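Local structure of AAA ATPase, central region (2R9G) at residues Gly146-Pro150 with His151-Gln155. The protein is the C-terminal fragment of an AAA-family ATPase related to MgsA, a part that probably serves subunit assembly rather than nucleotide hydrolysis. Sequence-based numbering, arbitrary orientation.
Sequences GYQYP and HHFDQ
One face of the Y149 ring receives the edge of H151, while the ring's own edge is turned toward the face of H152. In the first pair, an offset edge-to-face contact with planes at 62°, H151 CD2 lies 3.3 Å from Y149 CZ. The second is edge-to-face at a centroid separation of 5.1 Å: Y149 CD2 stands over the H152 imidazole, displaced toward its rim, and comes within 3.5 Å of H152 CE1. With CG of Y149 anti to the backbone N (chi1 -168°), the phenol projects beside its own carbonyl carbon, where both histidines can meet it. The F153 ring presents its edge to two backbone oxygens lying near its plane, F153 CD1 being 3.3 Å from Y149 O. At the far end of that ring Q148 OE1 approaches F153 CZ obliquely at 3.5 Å, the amide and ring planes 75° apart.

The backbone helps gather the three clustered rings, Y149, H151 and H152. H152 N donates to Y149 O (3.3 Å), and F153 N donates to P150 O at 2.9 Å; both donors stand above the acceptor's carbonyl plane. These successive i to i+3 bonds turn the chain sharply and bring H152 back across Y149 at about a right angle.

The polar ends of Y149 and H151 are held by a second subunit: Y149 OH hydrogen-bonds to N105 ND2 and H151 NE2 to D60 OD1, both of that neighbouring chain. The bond to D60 would help fix the rotation of the H151 ring; Y149 OH sits on its ring's axis, so that ring's turning is limited instead by the histidines packed on it. V158 of the same chain packs on Q148 and F153. Consecutive i to i+3 bonds are characteristic of a short 3-10 turn, which here carries an aromatic cluster from the long loop between helices 106-119 and 180-195 into the subunit interface.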
ATOM      1  N   GLY C 146      -0.065 -37.781  -8.473  1.00 50.58           N
ATOM      2  CA  GLY C 146       0.018 -37.094  -7.186  1.00 44.60           C
ATOM      3  C   GLY C 146      -0.228 -35.607  -7.386  1.00 41.08           C
ATOM      4  O   GLY C 146      -0.821 -35.193  -8.393  1.00 38.50           O
ATOM      5  N   TYR C 147       0.229 -34.801  -6.432  1.00 39.08           N
ATOM      6  CA  TYR C 147       0.053 -33.356  -6.515  1.00 35.70           C
ATOM      7  C   TYR C 147       0.894 -32.757  -7.642  1.00 33.38           C
ATOM      8  O   TYR C 147       2.102 -33.003  -7.720  1.00 33.13           O
ATOM      9  CB  TYR C 147       0.389 -32.671  -5.178  1.00 36.06           C
ATOM     10  CG  TYR C 147       0.377 -31.163  -5.287  1.00 37.71           C
ATOM     11  CD1 TYR C 147      -0.805 -30.485  -5.593  1.00 36.98           C
ATOM     12  CD2 TYR C 147       1.544 -30.416  -5.118  1.00 33.56           C
ATOM     13  CE1 TYR C 147      -0.827 -29.107  -5.731  1.00 36.14           C
ATOM     14  CE2 TYR C 147       1.529 -29.024  -5.246  1.00 35.72           C
ATOM     15  CZ  TYR C 147       0.335 -28.382  -5.550  1.00 35.50           C
ATOM     16  OH  TYR C 147       0.283 -27.014  -5.679  1.00 36.68           O
ATOM     17  N   GLN C 148       0.246 -31.986  -8.511  1.00 32.56           N
ATOM     18  CA  GLN C 148       0.950 -31.232  -9.551  1.00 34.55           C
ATOM     19  C   GLN C 148       1.131 -29.761  -9.148  1.00 34.07           C
ATOM     20  O   GLN C 148       0.162 -29.044  -8.914  1.00 31.75           O
ATOM     21  CB  GLN C 148       0.212 -31.321 -10.883  1.00 34.27           C
ATOM     22  CG  GLN C 148       0.209 -32.704 -11.511  1.00 41.08           C
ATOM     23  CD  GLN C 148      -0.721 -32.782 -12.704  1.00 47.39           C
ATOM     24  OE1 GLN C 148      -0.280 -32.693 -13.848  1.00 52.20           O
ATOM     25  NE2 GLN C 148      -2.024 -32.919 -12.442  1.00 49.37           N
ATOM     26  N   TYR C 149       2.390 -29.343  -9.084  1.00 32.12           N
ATOM     27  CA  TYR C 149       2.813 -27.991  -8.739  1.00 31.66           C
ATOM     28  C   TYR C 149       2.698 -27.099  -9.979  1.00 29.94           C
ATOM     29  O   TYR C 149       3.421 -27.308 -10.950  1.00 30.60           O
ATOM     30  CB  TYR C 149       4.271 -28.084  -8.284  1.00 31.39           C
ATOM     31  CG  TYR C 149       4.883 -26.879  -7.608  1.00 31.68           C
ATOM     32  CD1 TYR C 149       4.378 -26.385  -6.406  1.00 33.00           C
ATOM     33  CD2 TYR C 149       6.032 -26.287  -8.132  1.00 31.06           C
ATOM     34  CE1 TYR C 149       4.978 -25.297  -5.769  1.00 39.22           C
ATOM     35  CE2 TYR C 149       6.638 -25.202  -7.508  1.00 34.51           C
ATOM     36  CZ  TYR C 149       6.108 -24.713  -6.330  1.00 36.78           C
ATOM     37  OH  TYR C 149       6.712 -23.645  -5.721  1.00 32.86           O
ATOM     38  N   PRO C 150       1.768 -26.120  -9.958  1.00 30.78           N
ATOM     39  CA  PRO C 150       1.449 -25.251 -11.116  1.00 30.80           C
ATOM     40  C   PRO C 150       2.623 -24.473 -11.695  1.00 33.36           C
ATOM     41  O   PRO C 150       2.691 -24.290 -12.917  1.00 36.26           O
ATOM     42  CB  PRO C 150       0.400 -24.286 -10.560  1.00 28.92           C
ATOM     43  CG  PRO C 150      -0.217 -25.022  -9.426  1.00 31.38           C
ATOM     44  CD  PRO C 150       0.899 -25.819  -8.807  1.00 25.77           C
ATOM     45  N   HIS C 151       3.546 -24.050 -10.830  1.00 34.95           N
ATOM     46  CA  HIS C 151       4.713 -23.260 -11.232  1.00 31.97           C
ATOM     47  C   HIS C 151       5.610 -23.940 -12.282  1.00 36.05           C
ATOM     48  O   HIS C 151       6.391 -23.267 -12.956  1.00 35.31           O
ATOM     49  CB  HIS C 151       5.544 -22.865 -10.009  1.00 31.52           C
ATOM     50  CG  HIS C 151       4.823 -21.983  -9.032  1.00 32.01           C
ATOM     51  ND1 HIS C 151       4.441 -20.691  -9.331  1.00 28.13           N
ATOM     52  CD2 HIS C 151       4.443 -22.197  -7.749  1.00 24.32           C
ATOM     53  CE1 HIS C 151       3.839 -20.157  -8.283  1.00 30.38           C
ATOM     54  NE2 HIS C 151       3.828 -21.051  -7.309  1.00 35.80           N
ATOM     55  N   HIS C 152       5.483 -25.262 -12.427  1.00 34.79           N
ATOM     56  CA  HIS C 152       6.229 -26.022 -13.436  1.00 33.98           C
ATOM     57  C   HIS C 152       5.626 -25.928 -14.833  1.00 37.56           C
ATOM     58  O   HIS C 152       6.272 -26.304 -15.810  1.00 38.38           O
ATOM     59  CB  HIS C 152       6.320 -27.499 -13.045  1.00 32.41           C
ATOM     60  CG  HIS C 152       7.175 -27.760 -11.845  1.00 25.12           C
ATOM     61  ND1 HIS C 152       6.853 -28.704 -10.895  1.00 32.16           N
ATOM     62  CD2 HIS C 152       8.344 -27.210 -11.446  1.00 26.83           C
ATOM     63  CE1 HIS C 152       7.787 -28.724  -9.961  1.00 26.79           C
ATOM     64  NE2 HIS C 152       8.701 -27.824 -10.268  1.00 31.26           N
ATOM     65  N   PHE C 153       4.398 -25.425 -14.921  1.00 35.72           N
ATOM     66  CA  PHE C 153       3.615 -25.491 -16.148  1.00 39.89           C
ATOM     67  C   PHE C 153       3.581 -24.159 -16.897  1.00 44.26           C
ATOM     68  O   PHE C 153       3.970 -23.115 -16.356  1.00 42.70           O
ATOM     69  CB  PHE C 153       2.190 -25.951 -15.827  1.00 36.80           C
ATOM     70  CG  PHE C 153       2.094 -27.389 -15.386  1.00 38.78           C
ATOM     71  CD1 PHE C 153       2.401 -27.760 -14.078  1.00 31.16           C
ATOM     72  CD2 PHE C 153       1.677 -28.372 -16.279  1.00 38.22           C
ATOM     73  CE1 PHE C 153       2.314 -29.081 -13.673  1.00 35.56           C
ATOM     74  CE2 PHE C 153       1.582 -29.703 -15.876  1.00 36.97           C
ATOM     75  CZ  PHE C 153       1.908 -30.056 -14.574  1.00 33.35           C
ATOM     76  N   ASP C 154       3.123 -24.214 -18.150  1.00 48.64           N
ATOM     77  CA  ASP C 154       2.876 -23.016 -18.946  1.00 51.34           C
ATOM     78  C   ASP C 154       1.812 -22.174 -18.255  1.00 48.82           C
ATOM     79  O   ASP C 154       0.823 -22.715 -17.753  1.00 45.08           O
ATOM     80  CB  ASP C 154       2.431 -23.385 -20.369  1.00 54.81           C
ATOM     81  CG  ASP C 154       2.400 -22.181 -21.314  1.00 64.92           C
ATOM     82  OD1 ASP C 154       3.163 -21.213 -21.097  1.00 69.26           O
ATOM     83  OD2 ASP C 154       1.613 -22.204 -22.287  1.00 69.99           O
ATOM     84  N   GLN C 155       2.059 -20.861 -18.194  1.00 50.35           N
ATOM     85  CA  GLN C 155       1.159 -19.870 -17.571  1.00 52.36           C
ATOM     86  C   GLN C 155       0.994 -20.057 -16.057  1.00 49.59           C
ATOM     87  O   GLN C 155       0.089 -19.472 -15.453  1.00 51.00           O
ATOM     88  CB  GLN C 155      -0.220 -19.853 -18.264  1.00 54.99           C
ATOM     89  CG  GLN C 155      -0.189 -19.486 -19.734  1.00 60.63           C
ATOM     90  CD  GLN C 155       0.060 -18.011 -19.951  1.00 70.61           C
ATOM     91  OE1 GLN C 155      -0.453 -17.166 -19.216  1.00 73.95           O
ATOM     92  NE2 GLN C 155       0.853 -17.693 -20.967  1.00 74.55           N
TER